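Local structure of rhizavidin (Rhizobium etli, 3EW2) at residues 23-28 and 41-46; 48-53 and 77-82; 95-100 and 118-123. The protein binds biotin inside an avidin-type beta-barrel, and is found here as a dimer. All coordinates share one frame; numbering follows the deposited sequence.

Contact 1. Residues 23-28 and 41-46; sequences SGSTMI and YVNRAQ. With BTN (biotin), chain I.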
loop_
_atom_site.group_PDB
_atom_site.type_symbol
_atom_site.label_atom_id
_atom_site.label_comp_id
_atom_site.label_asym_id
_atom_site.label_seq_id
_atom_site.Cartn_x
_atom_site.Cartn_y
_atom_site.Cartn_z
ATOM N N SER B 23 4.945 -15.916 8.124
ATOM C CA SER B 23 5.164 -16.814 6.957
ATOM C C SER B 23 6.645 -16.861 6.566
ATOM O O SER B 23 6.997 -17.486 5.539
ATOM C CB SER B 23 4.346 -16.372 5.722
ATOM O OG SER B 23 2.932 -16.302 5.971
ATOM N N GLY B 24 7.480 -16.147 7.329
ATOM C CA GLY B 24 8.949 -16.153 7.122
ATOM C C GLY B 24 9.511 -15.037 6.213
ATOM O O GLY B 24 10.739 -14.965 5.925
ATOM N N SER B 25 8.609 -14.177 5.721
ATOM C CA SER B 25 9.016 -13.054 4.849
ATOM C C SER B 25 9.676 -11.957 5.636
ATOM O O SER B 25 9.329 -11.717 6.780
ATOM C CB SER B 25 7.813 -12.514 4.141
ATOM O OG SER B 25 7.371 -13.514 3.243
ATOM N N THR B 26 10.685 -11.331 5.036
ATOM C CA THR B 26 11.381 -10.213 5.680
ATOM C C THR B 26 11.321 -8.969 4.785
ATOM O O THR B 26 11.294 -9.055 3.547
ATOM C CB THR B 26 12.885 -10.575 6.041
ATOM O OG1 THR B 26 13.493 -9.503 6.814
ATOM C CG2 THR B 26 13.710 -10.760 4.798
ATOM N N MET B 27 11.294 -7.809 5.420
ATOM C CA MET B 27 11.484 -6.584 4.713
ATOM C C MET B 27 12.508 -5.737 5.443
ATOM O O MET B 27 12.574 -5.740 6.697
ATOM C CB MET B 27 10.148 -5.833 4.508
ATOM C CG MET B 27 9.426 -5.285 5.777
ATOM S SD MET B 27 7.776 -4.556 5.412
ATOM C CE MET B 27 7.334 -3.944 7.026
ATOM N N ILE B 28 13.322 -5.043 4.651
ATOM C CA ILE B 28 14.179 -4.012 5.141
ATOM C C ILE B 28 13.640 -2.657 4.655
ATOM O O ILE B 28 13.463 -2.458 3.435
ATOM C CB ILE B 28 15.652 -4.210 4.679
ATOM C CG1 ILE B 28 16.108 -5.647 4.976
ATOM C CG2 ILE B 28 16.561 -3.200 5.430
ATOM C CD1 ILE B 28 17.581 -5.909 4.572
ATOM N N TYR B 41 11.748 -6.329 -0.124
ATOM C CA TYR B 41 10.797 -7.241 0.451
ATOM C C TYR B 41 11.206 -8.613 -0.066
ATOM O O TYR B 41 11.301 -8.779 -1.291
ATOM C CB TYR B 41 9.325 -6.932 0.045
ATOM C CG TYR B 41 8.317 -7.660 0.933
ATOM C CD1 TYR B 41 7.685 -7.009 1.991
ATOM C CD2 TYR B 41 8.059 -9.036 0.756
ATOM C CE1 TYR B 41 6.806 -7.681 2.809
ATOM C CE2 TYR B 41 7.173 -9.721 1.579
ATOM C CZ TYR B 41 6.555 -9.043 2.603
ATOM O OH TYR B 41 5.671 -9.729 3.441
ATOM N N VAL B 42 11.552 -9.531 0.856
ATOM C CA VAL B 42 11.850 -10.906 0.482
ATOM C C VAL B 42 10.702 -11.762 0.951
ATOM O O VAL B 42 10.494 -11.918 2.148
ATOM C CB VAL B 42 13.171 -11.475 1.026
ATOM C CG1 VAL B 42 13.298 -12.963 0.549
ATOM C CG2 VAL B 42 14.339 -10.663 0.513
ATOM N N ASN B 43 9.952 -12.270 -0.021
ATOM C CA ASN B 43 8.807 -13.102 0.242
ATOM C C ASN B 43 9.319 -14.541 0.449
ATOM O O ASN B 43 10.156 -15.041 -0.349
ATOM C CB ASN B 43 7.858 -13.071 -0.974
ATOM C CG ASN B 43 6.876 -14.226 -0.965
ATOM O OD1 ASN B 43 6.268 -14.501 0.062
ATOM N ND2 ASN B 43 6.691 -14.883 -2.107
ATOM N N ARG B 44 8.768 -15.208 1.463
ATOM C CA ARG B 44 9.063 -16.604 1.721
ATOM C C ARG B 44 7.802 -17.390 2.062
ATOM O O ARG B 44 7.921 -18.498 2.599
ATOM C CB ARG B 44 10.108 -16.748 2.858
ATOM C CG ARG B 44 11.434 -16.153 2.493
ATOM C CD ARG B 44 12.499 -16.588 3.388
ATOM N NE ARG B 44 13.645 -15.699 3.310
ATOM C CZ ARG B 44 13.894 -14.694 4.160
ATOM N NH1 ARG B 44 13.090 -14.423 5.186
ATOM N NH2 ARG B 44 14.985 -13.960 3.994
ATOM N N ALA B 45 6.612 -16.823 1.790
ATOM C CA ALA B 45 5.335 -17.508 2.106
ATOM C C ALA B 45 5.065 -18.687 1.169
ATOM O O ALA B 45 5.360 -18.627 -0.035
ATOM C CB ALA B 45 4.207 -16.564 2.108
ATOM N N GLN B 46 4.584 -19.804 1.713
ATOM C CA GLN B 46 4.410 -20.986 0.866
ATOM C C GLN B 46 3.166 -20.883 -0.018
ATOM O O GLN B 46 2.199 -20.278 0.343
ATOM C CB GLN B 46 4.415 -22.287 1.699
ATOM C CG GLN B 46 3.120 -22.659 2.317
ATOM C CD GLN B 46 2.119 -23.226 1.328
ATOM O OE1 GLN B 46 2.452 -24.049 0.474
ATOM N NE2 GLN B 46 0.867 -22.811 1.468
HETATM C C11 BTN I . 2.824 -13.803 -5.805
HETATM O O11 BTN I . 2.722 -14.952 -5.324
HETATM O O12 BTN I . 2.084 -13.476 -6.756
HETATM C C10 BTN I . 3.828 -12.825 -5.243
HETATM C C9 BTN I . 4.198 -13.235 -3.822
HETATM C C8 BTN I . 2.977 -13.212 -2.911
HETATM C C7 BTN I . 3.377 -12.932 -1.468
HETATM C C2 BTN I . 2.149 -12.695 -0.597
HETATM S S1 BTN I . 1.829 -11.058 -0.516
HETATM C C6 BTN I . 1.054 -11.234 1.110
HETATM C C5 BTN I . 1.622 -12.443 1.834
HETATM N N1 BTN I . 2.701 -12.025 2.709
HETATM C C3 BTN I . 3.876 -12.480 2.295
HETATM O O3 BTN I . 5.106 -12.226 2.935
HETATM N N2 BTN I . 3.730 -13.207 1.196
HETATM C C4 BTN I . 2.339 -13.296 0.793
#
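S25 and Y41 converge on the ureido oxygen of biotin, O3, and the polar contacts of this pair of segments begin there. S25 OG donates to biotin O3 at 2.6 Å, and Y41 OH does the same from the other segment, also at 2.6 Å. N21, on the neighbouring strand, adds a further bond to biotin through its ND2. Two short hydroxyl bonds to one carbonyl oxygen would be expected to polarise the ureido group. The oxygen lies in the plane of the Y41 ring, at the hydroxyl edge. S25 OG also accepts R44 N at 2.8 Å, which fixes the rotation of the serine hydroxyl. On the ureido N-H side, biotin N2 donates almost straight to N43 OD1 at 3.1 Å (168°). That same oxygen takes A45 N from well above its amide plane, making an Asx turn, while N43 ND2 is held by T48 OG1.

The backbone underneath is the open end of the hairpin formed by strands 26-31 and 36-42 in the antiparallel avidin barrel. T26 and V42 form a hydrogen-bonded pair, with V42 N to T26 O at 2.7 Å, and M27 and Y41 the following non-hydrogen-bonded pair. On the T26 and V42 side of the sheet the extended R44 side chain lies beside T26: its NH1 meets G24 O in the guanidinium plane, modelled closer than expected and so of doubtful length, and T26 CG2 packs against NH2.

Apolar contacts lie on the barrel-interior side. M27 CB rests against Y41 CD1 at 3.7 Å, and M27 SD makes an oblique Met-aromatic contact with the ring. With CG anti to its N (chi1 -165°), Y41 reaches inward to stack on W85. Beyond the strands, A45 CB lies against S23 CB and close to biotin N2.

Contact 2. Residues 48-53 and 77-82; sequences TGCQNS and ENCNSA. With BTN (biotin), chain I.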
loop_
_atom_site.group_PDB
_atom_site.type_symbol
_atom_site.label_atom_id
_atom_site.label_comp_id
_atom_site.label_asym_id
_atom_site.label_seq_id
_atom_site.Cartn_x
_atom_site.Cartn_y
_atom_site.Cartn_z
ATOM N N THR B 48 3.198 -19.525 -3.003
ATOM C CA THR B 48 3.264 -18.238 -3.733
ATOM C C THR B 48 4.472 -18.235 -4.621
ATOM O O THR B 48 5.492 -18.891 -4.299
ATOM C CB THR B 48 3.350 -17.000 -2.785
ATOM O OG1 THR B 48 4.602 -17.008 -2.122
ATOM C CG2 THR B 48 2.251 -17.000 -1.753
ATOM N N GLY B 49 4.383 -17.534 -5.752
ATOM C CA GLY B 49 5.573 -17.383 -6.605
ATOM C C GLY B 49 6.481 -16.354 -5.968
ATOM O O GLY B 49 6.217 -15.911 -4.837
ATOM N N CYS B 50 7.535 -15.959 -6.688
ATOM C CA CYS B 50 8.343 -14.783 -6.327
ATOM C C CYS B 50 8.974 -14.789 -4.912
ATOM O O CYS B 50 8.961 -13.772 -4.227
ATOM C CB CYS B 50 7.531 -13.489 -6.557
ATOM S SG CYS B 50 7.253 -13.258 -8.306
ATOM N N GLN B 51 9.559 -15.930 -4.534
ATOM C CA GLN B 51 10.160 -16.147 -3.216
ATOM C C GLN B 51 11.667 -16.042 -3.269
ATOM O O GLN B 51 12.263 -16.302 -4.307
ATOM C CB GLN B 51 9.813 -17.528 -2.675
ATOM C CG GLN B 51 8.372 -17.899 -2.571
ATOM C CD GLN B 51 8.236 -19.206 -1.773
ATOM O OE1 GLN B 51 8.868 -19.375 -0.734
ATOM N NE2 GLN B 51 7.437 -20.099 -2.249
ATOM N N ASN B 52 12.280 -15.631 -2.158
ATOM C CA ASN B 52 13.758 -15.614 -2.054
ATOM C C ASN B 52 14.527 -14.583 -2.860
ATOM O O ASN B 52 15.712 -14.761 -3.138
ATOM C CB ASN B 52 14.327 -17.020 -2.289
ATOM C CG ASN B 52 13.672 -18.034 -1.389
ATOM O OD1 ASN B 52 13.547 -17.806 -0.172
ATOM N ND2 ASN B 52 13.155 -19.096 -1.973
ATOM N N SER B 53 13.888 -13.467 -3.161
ATOM C CA SER B 53 14.458 -12.503 -4.122
ATOM C C SER B 53 13.926 -11.125 -3.761
ATOM O O SER B 53 12.732 -10.990 -3.547
ATOM C CB SER B 53 13.940 -12.889 -5.501
ATOM O OG SER B 53 14.502 -12.065 -6.429
ATOM N N GLU B 77 12.299 -12.568 -11.124
ATOM C CA GLU B 77 11.057 -13.317 -11.252
ATOM C C GLU B 77 9.890 -12.376 -11.295
ATOM O O GLU B 77 9.783 -11.461 -10.466
ATOM C CB GLU B 77 10.885 -14.313 -10.098
ATOM C CG GLU B 77 9.727 -15.234 -10.259
ATOM C CD GLU B 77 9.809 -16.469 -9.345
ATOM O OE1 GLU B 77 10.929 -16.931 -9.030
ATOM O OE2 GLU B 77 8.751 -16.998 -8.957
ATOM N N ASN B 78 9.023 -12.622 -12.272
ATOM C CA ASN B 78 7.782 -11.875 -12.432
ATOM C C ASN B 78 6.540 -12.726 -12.209
ATOM O O ASN B 78 6.267 -13.660 -12.993
ATOM C CB ASN B 78 7.736 -11.211 -13.833
ATOM C CG ASN B 78 6.425 -10.392 -14.069
ATOM O OD1 ASN B 78 5.728 -10.054 -13.123
ATOM N ND2 ASN B 78 6.090 -10.127 -15.338
ATOM N N CYS B 79 5.751 -12.369 -11.198
ATOM C CA CYS B 79 4.521 -13.118 -10.882
ATOM C C CYS B 79 3.248 -12.424 -11.347
ATOM O O CYS B 79 2.140 -12.790 -10.932
ATOM C CB CYS B 79 4.415 -13.396 -9.364
ATOM S SG CYS B 79 5.697 -14.527 -8.717
ATOM N N ASN B 80 3.402 -11.395 -12.167
ATOM C CA ASN B 80 2.266 -10.676 -12.732
ATOM C C ASN B 80 1.194 -10.321 -11.693
ATOM O O ASN B 80 0.065 -10.776 -11.787
ATOM C CB ASN B 80 1.704 -11.491 -13.886
ATOM C CG ASN B 80 0.820 -10.695 -14.768
ATOM O OD1 ASN B 80 1.162 -9.562 -15.168
ATOM N ND2 ASN B 80 -0.352 -11.256 -15.081
ATOM N N SER B 81 1.566 -9.503 -10.704
ATOM C CA SER B 81 0.754 -9.269 -9.535
ATOM C C SER B 81 1.331 -8.138 -8.716
ATOM O O SER B 81 2.460 -7.701 -8.961
ATOM C CB SER B 81 0.708 -10.517 -8.619
ATOM O OG SER B 81 1.966 -10.787 -8.037
ATOM N N ALA B 82 0.559 -7.683 -7.743
ATOM C CA ALA B 82 1.004 -6.639 -6.842
ATOM C C ALA B 82 0.331 -6.876 -5.509
ATOM O O ALA B 82 -0.744 -7.469 -5.467
ATOM C CB ALA B 82 0.595 -5.265 -7.413
HETATM C C11 BTN I . 2.824 -13.803 -5.805
HETATM O O11 BTN I . 2.722 -14.952 -5.324
HETATM O O12 BTN I . 2.084 -13.476 -6.756
HETATM C C10 BTN I . 3.828 -12.825 -5.243
HETATM C C9 BTN I . 4.198 -13.235 -3.822
HETATM C C8 BTN I . 2.977 -13.212 -2.911
HETATM C C7 BTN I . 3.377 -12.932 -1.468
HETATM C C2 BTN I . 2.149 -12.695 -0.597
HETATM S S1 BTN I . 1.829 -11.058 -0.516
HETATM C C6 BTN I . 1.054 -11.234 1.110
HETATM C C5 BTN I . 1.622 -12.443 1.834
HETATM N N1 BTN I . 2.701 -12.025 2.709
HETATM C C3 BTN I . 3.876 -12.480 2.295
HETATM O O3 BTN I . 5.106 -12.226 2.935
HETATM N N2 BTN I . 3.730 -13.207 1.196
HETATM C C4 BTN I . 2.339 -13.296 0.793
HETATM O O HOH W 1 9.849 -18.154 -6.212
#
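A disulfide cross-link at the mouth of the barrel joins the loop after strand 36-42 to the start of strand 78-92. C50 SG and C79 SG are bonded at 2.0 Å, with a C-S-S-C torsion of 121°. The bridge passes alongside the biotin tail: C50 CB lies 4.0 Å from biotin C10, and C79 CB 3.5 Å from O12.

E77 adds a polar clasp. Its extended side chain runs past the bridge, CG 3.7 Å from C50 SG, and OE2 accepts C50 N at 2.8 Å, the N-H arriving from well above the carboxylate plane. A water spans Q51 N and the same OE2.

The biotin carboxylate is met from both segments: G49 N gives O11 a weak, bent bond, and S81 OG donates to O12 at 3.0 Å, although the position of S81 OG is less certain. S81 O is in turn hydrogen-bonded by N62 ND2 of the second subunit. The segment 48-53 belongs to the loop between the third and fourth strands of the avidin barrel, which lies at the entrance of the biotin site and is here joined by the disulfide to strand 78-92.

Contact 3. Residues 95-100 and 118-123; sequences NTEIVT and QDTFQY. With BTN (biotin), chain I.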
loop_
_atom_site.group_PDB
_atom_site.type_symbol
_atom_site.label_atom_id
_atom_site.label_comp_id
_atom_site.label_asym_id
_atom_site.label_seq_id
_atom_site.Cartn_x
_atom_site.Cartn_y
_atom_site.Cartn_z
ATOM N N ASN B 95 8.434 -6.525 22.465
ATOM C CA ASN B 95 8.707 -6.318 21.054
ATOM C C ASN B 95 7.679 -5.373 20.433
ATOM O O ASN B 95 6.517 -5.288 20.831
ATOM C CB ASN B 95 8.835 -7.623 20.227
ATOM C CG ASN B 95 9.669 -7.417 18.930
ATOM O OD1 ASN B 95 10.377 -6.414 18.799
ATOM N ND2 ASN B 95 9.590 -8.370 17.983
ATOM N N THR B 96 8.148 -4.638 19.459
ATOM C CA THR B 96 7.282 -3.872 18.607
ATOM C C THR B 96 6.971 -4.777 17.387
ATOM O O THR B 96 7.821 -5.503 16.879
ATOM C CB THR B 96 7.932 -2.470 18.319
ATOM O OG1 THR B 96 7.486 -1.914 17.064
ATOM C CG2 THR B 96 9.411 -2.576 18.333
ATOM N N GLU B 97 5.720 -4.781 16.981
ATOM C CA GLU B 97 5.354 -5.376 15.712
ATOM C C GLU B 97 4.439 -4.458 14.896
ATOM O O GLU B 97 3.938 -3.450 15.399
ATOM C CB GLU B 97 4.666 -6.694 15.933
ATOM C CG GLU B 97 3.470 -6.596 16.777
ATOM C CD GLU B 97 3.309 -7.848 17.594
ATOM O OE1 GLU B 97 2.169 -8.393 17.634
ATOM O OE2 GLU B 97 4.359 -8.282 18.164
ATOM N N ILE B 98 4.234 -4.849 13.644
ATOM C CA ILE B 98 3.325 -4.174 12.746
ATOM C C ILE B 98 2.212 -5.122 12.363
ATOM O O ILE B 98 2.431 -6.101 11.634
ATOM C CB ILE B 98 4.066 -3.613 11.464
ATOM C CG1 ILE B 98 5.157 -2.629 11.836
ATOM C CG2 ILE B 98 3.101 -2.920 10.481
ATOM C CD1 ILE B 98 6.047 -2.294 10.604
ATOM N N VAL B 99 1.013 -4.823 12.836
ATOM C CA VAL B 99 -0.176 -5.608 12.467
ATOM C C VAL B 99 -0.795 -5.109 11.113
ATOM O O VAL B 99 -0.983 -3.904 10.912
ATOM C CB VAL B 99 -1.209 -5.564 13.631
ATOM C CG1 VAL B 99 -2.504 -6.383 13.298
ATOM C CG2 VAL B 99 -0.536 -5.951 15.016
ATOM N N THR B 100 -1.054 -6.015 10.171
ATOM C CA THR B 100 -1.446 -5.598 8.832
ATOM C C THR B 100 -2.536 -6.475 8.227
ATOM O O THR B 100 -2.566 -7.680 8.447
ATOM C CB THR B 100 -0.233 -5.602 7.817
ATOM O OG1 THR B 100 -0.001 -6.928 7.318
ATOM C CG2 THR B 100 1.062 -5.018 8.379
ATOM N N GLN B 118 -3.785 -11.578 6.224
ATOM C CA GLN B 118 -3.178 -10.811 7.355
ATOM C C GLN B 118 -1.722 -11.242 7.569
ATOM O O GLN B 118 -1.388 -12.369 7.229
ATOM C CB GLN B 118 -3.922 -11.019 8.672
ATOM C CG GLN B 118 -5.431 -11.108 8.632
ATOM C CD GLN B 118 -6.029 -11.261 10.057
ATOM O OE1 GLN B 118 -6.463 -10.274 10.664
ATOM N NE2 GLN B 118 -5.995 -12.498 10.606
ATOM N N ASP B 119 -0.865 -10.343 8.072
ATOM C CA ASP B 119 0.578 -10.582 8.271
ATOM C C ASP B 119 0.911 -9.707 9.480
ATOM O O ASP B 119 0.498 -8.532 9.527
ATOM C CB ASP B 119 1.455 -10.040 7.121
ATOM C CG ASP B 119 1.614 -11.001 5.929
ATOM O OD1 ASP B 119 1.112 -12.150 5.922
ATOM O OD2 ASP B 119 2.238 -10.566 4.937
ATOM N N THR B 120 1.608 -10.264 10.464
ATOM C CA THR B 120 2.138 -9.478 11.586
ATOM C C THR B 120 3.657 -9.596 11.489
ATOM O O THR B 120 4.172 -10.710 11.377
ATOM C CB THR B 120 1.615 -9.994 12.942
ATOM O OG1 THR B 120 0.201 -10.138 12.851
ATOM C CG2 THR B 120 1.926 -9.020 14.067
ATOM N N PHE B 121 4.321 -8.439 11.446
ATOM C CA PHE B 121 5.733 -8.293 11.236
ATOM C C PHE B 121 6.264 -7.976 12.600
ATOM O O PHE B 121 5.669 -7.144 13.301
ATOM C CB PHE B 121 6.067 -7.113 10.289
ATOM C CG PHE B 121 5.712 -7.371 8.865
ATOM C CD1 PHE B 121 4.439 -7.016 8.367
ATOM C CD2 PHE B 121 6.634 -7.991 8.014
ATOM C CE1 PHE B 121 4.099 -7.296 7.032
ATOM C CE2 PHE B 121 6.295 -8.289 6.692
ATOM C CZ PHE B 121 5.021 -7.948 6.189
ATOM N N GLN B 122 7.351 -8.662 12.971
ATOM C CA GLN B 122 8.051 -8.448 14.223
ATOM C C GLN B 122 9.306 -7.707 13.864
ATOM O O GLN B 122 9.981 -8.066 12.899
ATOM C CB GLN B 122 8.505 -9.783 14.885
ATOM C CG GLN B 122 7.432 -10.692 15.446
ATOM C CD GLN B 122 6.520 -10.042 16.444
ATOM O OE1 GLN B 122 6.937 -9.199 17.264
ATOM N NE2 GLN B 122 5.255 -10.444 16.407
ATOM N N TYR B 123 9.616 -6.681 14.646
ATOM C CA TYR B 123 10.912 -6.062 14.566
ATOM C C TYR B 123 12.047 -7.061 14.880
ATOM O O TYR B 123 11.941 -7.894 15.774
ATOM C CB TYR B 123 10.959 -4.851 15.478
ATOM C CG TYR B 123 12.314 -4.240 15.560
ATOM C CD1 TYR B 123 12.905 -3.649 14.439
ATOM C CD2 TYR B 123 13.029 -4.278 16.755
ATOM C CE1 TYR B 123 14.174 -3.104 14.511
ATOM C CE2 TYR B 123 14.309 -3.737 16.844
ATOM C CZ TYR B 123 14.870 -3.151 15.724
ATOM O OH TYR B 123 16.132 -2.631 15.822
HETATM C C11 BTN I . 2.824 -13.803 -5.805
HETATM O O11 BTN I . 2.722 -14.952 -5.324
HETATM O O12 BTN I . 2.084 -13.476 -6.756
HETATM C C10 BTN I . 3.828 -12.825 -5.243
HETATM C C9 BTN I . 4.198 -13.235 -3.822
HETATM C C8 BTN I . 2.977 -13.212 -2.911
HETATM C C7 BTN I . 3.377 -12.932 -1.468
HETATM C C2 BTN I . 2.149 -12.695 -0.597
HETATM S S1 BTN I . 1.829 -11.058 -0.516
HETATM C C6 BTN I . 1.054 -11.234 1.110
HETATM C C5 BTN I . 1.622 -12.443 1.834
HETATM N N1 BTN I . 2.701 -12.025 2.709
HETATM C C3 BTN I . 3.876 -12.480 2.295
HETATM O O3 BTN I . 5.106 -12.226 2.935
HETATM N N2 BTN I . 3.730 -13.207 1.196
HETATM C C4 BTN I . 2.339 -13.296 0.793
#
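N95 opens the contact by reaching across to Y123: its ND2 donates to Y123 O at 3.3 Å, in the carbonyl plane and on a lone pair, while OD1 sits at the edge of the tyrosine ring. At T96 the carbonyl O receives Y123 N, and T96 CG2 packs on Y123 CB at 4.0 Å. E97 runs side by side with Q122 on the face that also carries V99 and T120. Its OE1 comes 3.6 Å from T120 CG2.

I98 pairs with F121 on the opposite face, the two CB atoms 4.2 Å apart and F121 N hydrogen-bonded to I98 O at 3.0 Å. This is the last hairpin of the eight-stranded antiparallel avidin barrel, strands 95-107 and 112-124; segments 95-100 and 118-123 run 159° apart, nearly antiparallel. The I98 and F121 side chains point into the barrel, where they pack against I66 and F68.

V99 returns to the other face and touches T120 through CG2. T100 then faces inward beside D119. Its OG1 donates to D119 O at 2.8 Å, and its CG2 meets the F121 ring at the edge, 3.9 Å from CD1. D119 swings its carboxylate away from T100 toward the ligand (chi1 -85°), where biotin N1 donates to OD2 at 2.7 Å in a nearly straight bond (175°). W85 NE1 binds OD2 as well, and Q22 NE2 holds OD1.

Overall arrangement
The three contacts follow one another along the chain, each closing before the next opens, and all belong to the same eight-stranded antiparallel barrel. Contacts 1 and 2 have centres about 11 Å apart and touch through N43, whose O and ND2 meet N52 N and T48 OG1. Contacts 1 and 3 have centres about 12 Å apart, joined where Y41 OH packs on F121 and D119, and where M27 meets I98. The centres of contacts 2 and 3 are about 22 Å apart, on opposite sides of the chain's centre, although strands 78-92 and 95-107 are neighbours. Contacts 1 and 3 grip biotin's ureido ring and the rim at contact 2 its carboxylate, building one site from segments distant in sequence.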